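Local coordinates for periplasmic binding protein (Veillonella parvula, PDB 4MO9) that probably binds a solute, perhaps an iron complex, in the periplasm and hands it to an uptake transporter, at residues A[147-150]-A[156-159]; A[159-164]-A[175-180]; A[239-242]-A[246-249]. All coordinates share one frame; numbering follows the deposited sequence.

Contact 1 of 3, residues A[147-150]-A[156-159]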
loop_
_atom_site.group_PDB
_atom_site.type_symbol
_atom_site.label_atom_id
_atom_site.label_comp_id
_atom_site.label_asym_id
_atom_site.label_seq_id
_atom_site.Cartn_x
_atom_site.Cartn_y
_atom_site.Cartn_z
ATOM N N ILE A 147 -12.367 -5.986 5.141
ATOM C CA ILE A 147 -11.485 -4.913 5.582
ATOM C C ILE A 147 -11.314 -3.954 4.395
ATOM O O ILE A 147 -11.672 -4.294 3.261
ATOM C CB ILE A 147 -10.109 -5.459 6.016
ATOM C CG1 ILE A 147 -9.396 -6.110 4.822
ATOM C CG2 ILE A 147 -10.255 -6.471 7.171
ATOM C CD1 ILE A 147 -7.937 -6.482 5.102
ATOM N N ASP A 148 -10.777 -2.759 4.627
ATOM C CA ASP A 148 -10.716 -1.802 3.528
ATOM C C ASP A 148 -9.662 -0.735 3.774
ATOM O O ASP A 148 -9.951 0.343 4.316
ATOM C CB ASP A 148 -12.089 -1.154 3.264
ATOM C CG ASP A 148 -12.115 -0.321 1.978
ATOM O OD1 ASP A 148 -11.145 -0.372 1.180
ATOM O OD2 ASP A 148 -13.117 0.388 1.741
ATOM N N TYR A 149 -8.440 -1.034 3.360
ATOM C CA TYR A 149 -7.381 -0.041 3.365
ATOM C C TYR A 149 -7.393 0.781 2.076
ATOM O O TYR A 149 -6.754 1.843 2.010
ATOM C CB TYR A 149 -6.030 -0.738 3.539
ATOM C CG TYR A 149 -5.824 -1.379 4.897
ATOM C CD1 TYR A 149 -6.048 -0.666 6.068
ATOM C CD2 TYR A 149 -5.412 -2.704 5.003
ATOM C CE1 TYR A 149 -5.850 -1.249 7.318
ATOM C CE2 TYR A 149 -5.227 -3.309 6.243
ATOM C CZ TYR A 149 -5.440 -2.570 7.397
ATOM O OH TYR A 149 -5.242 -3.159 8.622
ATOM N N HIS A 150 -8.120 0.316 1.055
ATOM C CA HIS A 150 -8.078 0.980 -0.255
ATOM C C HIS A 150 -8.856 2.285 -0.243
ATOM O O HIS A 150 -8.588 3.182 -1.050
ATOM C CB HIS A 150 -8.611 0.070 -1.373
ATOM C CG HIS A 150 -7.737 -1.111 -1.660
ATOM N ND1 HIS A 150 -7.701 -2.231 -0.855
ATOM C CD2 HIS A 150 -6.864 -1.344 -2.670
ATOM C CE1 HIS A 150 -6.837 -3.101 -1.353
ATOM N NE2 HIS A 150 -6.320 -2.589 -2.461
ATOM N N SER A 156 -12.046 3.746 8.121
ATOM C CA SER A 156 -11.906 2.427 7.498
ATOM C C SER A 156 -10.611 1.739 7.920
ATOM O O SER A 156 -10.591 0.531 8.163
ATOM C CB SER A 156 -11.971 2.529 5.976
ATOM O OG SER A 156 -13.269 2.903 5.563
ATOM N N HIS A 157 -9.523 2.499 7.993
ATOM C CA HIS A 157 -8.264 1.937 8.474
ATOM C C HIS A 157 -8.407 1.518 9.931
ATOM O O HIS A 157 -8.002 0.416 10.298
ATOM C CB HIS A 157 -7.121 2.941 8.345
ATOM C CG HIS A 157 -6.352 2.819 7.066
ATOM N ND1 HIS A 157 -5.033 2.410 7.028
ATOM C CD2 HIS A 157 -6.718 3.059 5.789
ATOM C CE1 HIS A 157 -4.621 2.402 5.769
ATOM N NE2 HIS A 157 -5.618 2.786 4.999
ATOM N N GLN A 158 -8.960 2.397 10.763
ATOM C CA GLN A 158 -9.140 2.074 12.180
ATOM C C GLN A 158 -10.004 0.827 12.364
ATOM O O GLN A 158 -9.699 -0.055 13.192
ATOM C CB GLN A 158 -9.780 3.255 12.918
ATOM C CG GLN A 158 -8.898 4.513 12.990
ATOM C CD GLN A 158 -9.604 5.667 13.690
ATOM O OE1 GLN A 158 -10.842 5.766 13.659
ATOM N NE2 GLN A 158 -8.830 6.531 14.346
ATOM N N LYS A 159 -11.105 0.756 11.626
ATOM C CA LYS A 159 -12.042 -0.343 11.820
ATOM C C LYS A 159 -11.400 -1.632 11.299
ATOM O O LYS A 159 -11.578 -2.693 11.876
ATOM C CB LYS A 159 -13.375 -0.044 11.121
ATOM C CG LYS A 159 -14.571 -0.801 11.660
ATOM C CD LYS A 159 -15.106 -0.194 12.967
ATOM C CE LYS A 159 -16.329 -0.979 13.474
ATOM N NZ LYS A 159 -16.937 -0.466 14.752
HETATM O O HOH W 1 -14.786 1.445 3.707
#

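Contact 2 of 3, residues A[159-164]-A[175-180]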
loop_
_atom_site.group_PDB
_atom_site.type_symbol
_atom_site.label_atom_id
_atom_site.label_comp_id
_atom_site.label_asym_id
_atom_site.label_seq_id
_atom_site.Cartn_x
_atom_site.Cartn_y
_atom_site.Cartn_z
ATOM N N LYS A 159 -11.105 0.756 11.626
ATOM C CA LYS A 159 -12.042 -0.343 11.820
ATOM C C LYS A 159 -11.400 -1.632 11.299
ATOM O O LYS A 159 -11.578 -2.693 11.876
ATOM C CB LYS A 159 -13.375 -0.044 11.121
ATOM C CG LYS A 159 -14.571 -0.801 11.660
ATOM C CD LYS A 159 -15.106 -0.194 12.967
ATOM C CE LYS A 159 -16.329 -0.979 13.474
ATOM N NZ LYS A 159 -16.937 -0.466 14.752
ATOM N N SER A 160 -10.624 -1.526 10.223
ATOM C CA SER A 160 -9.946 -2.686 9.664
ATOM C C SER A 160 -8.920 -3.247 10.630
ATOM O O SER A 160 -8.907 -4.460 10.894
ATOM C CB SER A 160 -9.289 -2.326 8.332
ATOM O OG SER A 160 -10.289 -1.895 7.416
ATOM N N ILE A 161 -8.065 -2.368 11.157
ATOM C CA ILE A 161 -7.079 -2.764 12.166
ATOM C C ILE A 161 -7.781 -3.391 13.375
ATOM O O ILE A 161 -7.362 -4.429 13.898
ATOM C CB ILE A 161 -6.257 -1.546 12.619
ATOM C CG1 ILE A 161 -5.390 -1.041 11.456
ATOM C CG2 ILE A 161 -5.380 -1.884 13.841
ATOM C CD1 ILE A 161 -4.748 0.324 11.703
ATOM N N GLU A 162 -8.848 -2.752 13.824
ATOM C CA GLU A 162 -9.566 -3.204 15.009
ATOM C C GLU A 162 -10.190 -4.589 14.775
ATOM O O GLU A 162 -10.116 -5.471 15.653
ATOM C CB GLU A 162 -10.603 -2.136 15.380
ATOM C CG GLU A 162 -11.707 -2.530 16.345
ATOM C CD GLU A 162 -12.796 -1.464 16.379
ATOM O OE1 GLU A 162 -13.992 -1.827 16.354
ATOM O OE2 GLU A 162 -12.442 -0.259 16.397
ATOM N N ALA A 163 -10.769 -4.797 13.588
ATOM C CA ALA A 163 -11.423 -6.076 13.280
ATOM C C ALA A 163 -10.422 -7.246 13.205
ATOM O O ALA A 163 -10.692 -8.346 13.727
ATOM C CB ALA A 163 -12.234 -5.974 11.990
ATOM N N ILE A 164 -9.281 -7.011 12.563
ATOM C CA ILE A 164 -8.253 -8.039 12.432
ATOM C C ILE A 164 -7.672 -8.361 13.807
ATOM O O ILE A 164 -7.488 -9.538 14.157
ATOM C CB ILE A 164 -7.128 -7.612 11.471
ATOM C CG1 ILE A 164 -7.692 -7.373 10.066
ATOM C CG2 ILE A 164 -6.032 -8.677 11.431
ATOM C CD1 ILE A 164 -6.674 -6.831 9.063
ATOM N N ALA A 175 -4.969 -1.729 19.126
ATOM C CA ALA A 175 -5.129 -0.344 19.590
ATOM C C ALA A 175 -3.841 0.489 19.435
ATOM O O ALA A 175 -3.898 1.666 19.056
ATOM C CB ALA A 175 -5.641 -0.308 21.046
ATOM N N GLU A 176 -2.686 -0.106 19.718
ATOM C CA GLU A 176 -1.418 0.606 19.540
ATOM C C GLU A 176 -1.191 0.937 18.074
ATOM O O GLU A 176 -0.721 2.022 17.741
ATOM C CB GLU A 176 -0.248 -0.243 20.008
ATOM C CG GLU A 176 -0.299 -0.676 21.459
ATOM C CD GLU A 176 0.744 -1.740 21.750
ATOM O OE1 GLU A 176 1.801 -1.718 21.073
ATOM O OE2 GLU A 176 0.501 -2.596 22.634
ATOM N N ILE A 177 -1.496 -0.016 17.200
ATOM C CA ILE A 177 -1.256 0.176 15.772
ATOM C C ILE A 177 -2.193 1.252 15.228
ATOM O O ILE A 177 -1.772 2.108 14.441
ATOM C CB ILE A 177 -1.422 -1.147 14.991
ATOM C CG1 ILE A 177 -0.326 -2.136 15.417
ATOM C CG2 ILE A 177 -1.369 -0.913 13.487
ATOM C CD1 ILE A 177 -0.570 -3.584 14.916
ATOM N N SER A 178 -3.452 1.211 15.659
ATOM C CA SER A 178 -4.452 2.198 15.260
ATOM C C SER A 178 -4.073 3.605 15.718
ATOM O O SER A 178 -4.249 4.585 14.980
ATOM C CB SER A 178 -5.815 1.822 15.846
ATOM O OG SER A 178 -6.813 2.705 15.362
ATOM N N LYS A 179 -3.550 3.717 16.933
ATOM C CA LYS A 179 -3.156 5.026 17.449
ATOM C C LYS A 179 -1.907 5.528 16.741
ATOM O O LYS A 179 -1.789 6.725 16.455
ATOM C CB LYS A 179 -2.957 4.982 18.968
ATOM C CG LYS A 179 -4.269 4.857 19.742
ATOM C CD LYS A 179 -4.005 4.734 21.229
ATOM C CE LYS A 179 -5.315 4.584 22.004
ATOM N NZ LYS A 179 -5.041 4.503 23.460
ATOM N N PHE A 180 -0.971 4.626 16.457
ATOM C CA PHE A 180 0.223 4.991 15.685
ATOM C C PHE A 180 -0.193 5.596 14.352
ATOM O O PHE A 180 0.346 6.627 13.913
ATOM C CB PHE A 180 1.083 3.744 15.429
ATOM C CG PHE A 180 2.302 3.998 14.577
ATOM C CD1 PHE A 180 3.549 4.189 15.174
ATOM C CD2 PHE A 180 2.212 4.027 13.190
ATOM C CE1 PHE A 180 4.691 4.416 14.389
ATOM C CE2 PHE A 180 3.351 4.254 12.401
ATOM C CZ PHE A 180 4.587 4.451 13.007
#

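Contact 3 of 3, residues A[239-242]-A[246-249]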
loop_
_atom_site.group_PDB
_atom_site.type_symbol
_atom_site.label_atom_id
_atom_site.label_comp_id
_atom_site.label_asym_id
_atom_site.label_seq_id
_atom_site.Cartn_x
_atom_site.Cartn_y
_atom_site.Cartn_z
ATOM N N ASP A 239 -8.648 15.917 -14.356
ATOM C CA ASP A 239 -9.763 16.001 -15.305
ATOM C C ASP A 239 -9.579 15.149 -16.564
ATOM O O ASP A 239 -10.557 14.809 -17.231
ATOM C CB ASP A 239 -10.010 17.454 -15.723
ATOM C CG ASP A 239 -10.644 18.283 -14.626
ATOM O OD1 ASP A 239 -11.483 17.739 -13.871
ATOM O OD2 ASP A 239 -10.302 19.483 -14.526
ATOM N N ALA A 240 -8.334 14.810 -16.887
ATOM C CA ALA A 240 -8.023 14.155 -18.160
ATOM C C ALA A 240 -7.948 12.628 -18.061
ATOM O O ALA A 240 -8.148 11.924 -19.052
ATOM C CB ALA A 240 -6.731 14.720 -18.746
ATOM N N ILE A 241 -7.644 12.126 -16.867
ATOM C CA ILE A 241 -7.594 10.688 -16.616
ATOM C C ILE A 241 -8.811 10.297 -15.772
ATOM O O ILE A 241 -9.089 10.933 -14.752
ATOM C CB ILE A 241 -6.293 10.287 -15.856
ATOM C CG1 ILE A 241 -5.042 10.776 -16.602
ATOM C CG2 ILE A 241 -6.243 8.772 -15.594
ATOM C CD1 ILE A 241 -4.869 10.201 -18.009
ATOM N N LYS A 242 -9.534 9.261 -16.192
ATOM C CA LYS A 242 -10.734 8.839 -15.473
ATOM C C LYS A 242 -10.405 8.143 -14.152
ATOM O O LYS A 242 -10.991 8.461 -13.112
ATOM C CB LYS A 242 -11.614 7.938 -16.350
ATOM C CG LYS A 242 -10.897 6.746 -16.984
ATOM C CD LYS A 242 -11.881 5.629 -17.319
ATOM C CE LYS A 242 -12.696 5.240 -16.092
ATOM N NZ LYS A 242 -13.431 3.962 -16.286
ATOM N N PRO A 246 -2.327 5.999 -18.801
ATOM C CA PRO A 246 -1.253 6.969 -19.048
ATOM C C PRO A 246 -1.733 8.234 -19.759
ATOM O O PRO A 246 -2.716 8.202 -20.504
ATOM C CB PRO A 246 -0.253 6.188 -19.902
ATOM C CG PRO A 246 -1.044 5.070 -20.513
ATOM C CD PRO A 246 -2.168 4.753 -19.572
ATOM N N ILE A 247 -1.042 9.342 -19.497
ATOM C CA ILE A 247 -1.353 10.635 -20.097
ATOM C C ILE A 247 -0.527 10.806 -21.378
ATOM O O ILE A 247 0.474 10.116 -21.569
ATOM C CB ILE A 247 -1.026 11.778 -19.099
ATOM C CG1 ILE A 247 -1.696 13.089 -19.506
ATOM C CG2 ILE A 247 0.478 11.970 -18.967
ATOM C CD1 ILE A 247 -3.168 12.952 -19.811
ATOM N N ASN A 248 -0.943 11.700 -22.267
ATOM C CA ASN A 248 -0.107 12.015 -23.424
ATOM C C ASN A 248 1.061 12.903 -22.999
ATOM O O ASN A 248 0.858 13.888 -22.292
ATOM C CB ASN A 248 -0.921 12.693 -24.536
ATOM C CG ASN A 248 -1.810 13.808 -24.014
ATOM O OD1 ASN A 248 -2.639 13.593 -23.128
ATOM N ND2 ASN A 248 -1.635 15.013 -24.560
ATOM N N PRO A 249 2.290 12.554 -23.421
ATOM C CA PRO A 249 3.514 13.288 -23.062
ATOM C C PRO A 249 3.399 14.815 -23.200
ATOM O O PRO A 249 3.936 15.551 -22.364
ATOM C CB PRO A 249 4.537 12.759 -24.065
ATOM C CG PRO A 249 4.082 11.370 -24.363
ATOM C CD PRO A 249 2.575 11.384 -24.272
#

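Contact 1 of 3, residues A[147-150]-A[156-159]
Y149 pushes its ring edge into the imidazole of H157 in an edge-to-face pair, CD1 standing 3.3 Å above the H157 ring plane and over its centre. The ring centroids are 4.7 Å apart and the planes meet at 56°, well short of an ideal T. From the same imidazole, NE2 gives Y149 O a weak, bent hydrogen bond of 3.3 Å (137°), and a second weak bond joins NE2 to E152. Replacing H157 by alanine is likely to leave Y149 O without this donor and to open a gap beside the tyrosine ring. At the residue before H157, D148 O lies 3.4 Å from S156 CB, a packing contact. The polar ends of D148 and S156 meet through a water, 2.8 Å from D148 OD2, to which it donates, and also 2.8 Å from S156 OG.

In the next shell, Y149 OH is hydrogen-bonded to T54, while Y181 stacks on the H157 ring. With CG anti to the carbonyl carbon (chi1 -68°), the Y149 ring reaches helix 154-168 at S160 and I161. Backbone D148 N is bonded to S160 OG. H150 meets W45, which lines the trimethylamine oxide pocket; the bound ligand is about 12 Å from the Y149 side chain. The arrangement is a strand-to-helix connection at the edge of the parallel sheet, as in the Rossmann-like lobes of TroA-type binding proteins.

Contact 2 of 3, residues A[159-164]-A[175-180]
I161 and S178 mark the nearest approach of the two helical segments, 159-164 and 175-180, with their CA atoms 6.4 Å apart. That spacing is close for neighbouring helices, and the small S178 probably helps to allow it: the isoleucine lies directly against serine backbone. I161 sends both branches across. Its CD1 rests 4.0 Å from S178 CA, and its CG2 comes within 4.2 Å of S178 CB. The second partner is I177, whose CG2 methyl sits 4.0 Å from I161 CD1 and nearly as near to I161 CG2, so that one methyl of I177 is met by both ends of the other isoleucine. The two side chains cross obliquely. Both have CG1 anti to the carbonyl carbon (chi1 -67° for I161, -66° for I177), which leaves CG2 of each opposite its own backbone N; in I161 the extended chi2 of 168° then carries CD1 across to the second helix. No hydrogen bond spans the segments; the contact is van der Waals packing of buried, mainly apolar groups, while the backbone polar groups bond along each helix, as from A163 N to K159 O (2.8 Å).

Other parts of the fold close over this apolar patch. I161 also packs on Y149, and I177 on A57 and L58 of helix 52-59, on V321 and on F355 of helix 344-355. Helix 171-194 follows helix 154-168 after a very short link, and is the long helix that joins the two lobes in TroA-type binding proteins; here the last helix of the first lobe packs on its start.

Contact 3 of 3, residues A[239-242]-A[246-249]
I241 and I247 meet tip to tip, their CD1 methyls 3.7 Å apart, and this pair is the tight part of the contact. The side chains meet at a slant across a spacing of 7.1 Å between the I241 and I247 CA atoms. Each isoleucine is bent to do so. In I247, CG1 lies opposite the backbone N (chi1 -164°) and chi2 of 50° folds CD1 back toward the first segment; in I241 a turn about chi2 of -61° brings CD1 inward. I241 CD1 also lies 3.9 Å from P246 O, so the methyl is met by a carbonyl as well as by its apolar mate. I247 also packs on F214, T237 and V252, in keeping with its burial.

The flanks are looser. A240 faces across the contact, but its CB stays 4.1 Å from I247 CD1, and the residue is exposed, with F251 of helix 249-255 as a further neighbour. P246 is exposed too; its CB points away from segment 239-242, and its side chain touches N216. No hydrogen bond joins the segments, and the few contacts are all apolar or methyl-to-carbonyl. The loop thus turns back on its own beginning and buries one isoleucine pair. It is the strand-to-helix half of a beta-alpha-beta crossover from strand 234-235 through helix 249-255 to the parallel strand 259-263, in the second lobe of the binding protein.

In the fold
Following the chain, contact 1 comes first: it closes the short connection from strand 143-147 into helix 154-168. Contact 2 begins where it ends, with K159 common to both, and closes the turn that leads from that helix into helix 171-194. The two neither nest nor cross, yet they touch, with S160 of contact 2 bonded to the backbone of contact 1, and their centres lie about 9 Å apart. Together they tie the edge of the four-stranded sheet through one helix to the long helix. Contact 3 follows in series within the second lobe, closing the loop before helix 249-255, its centre about 36 Å from that of contact 2.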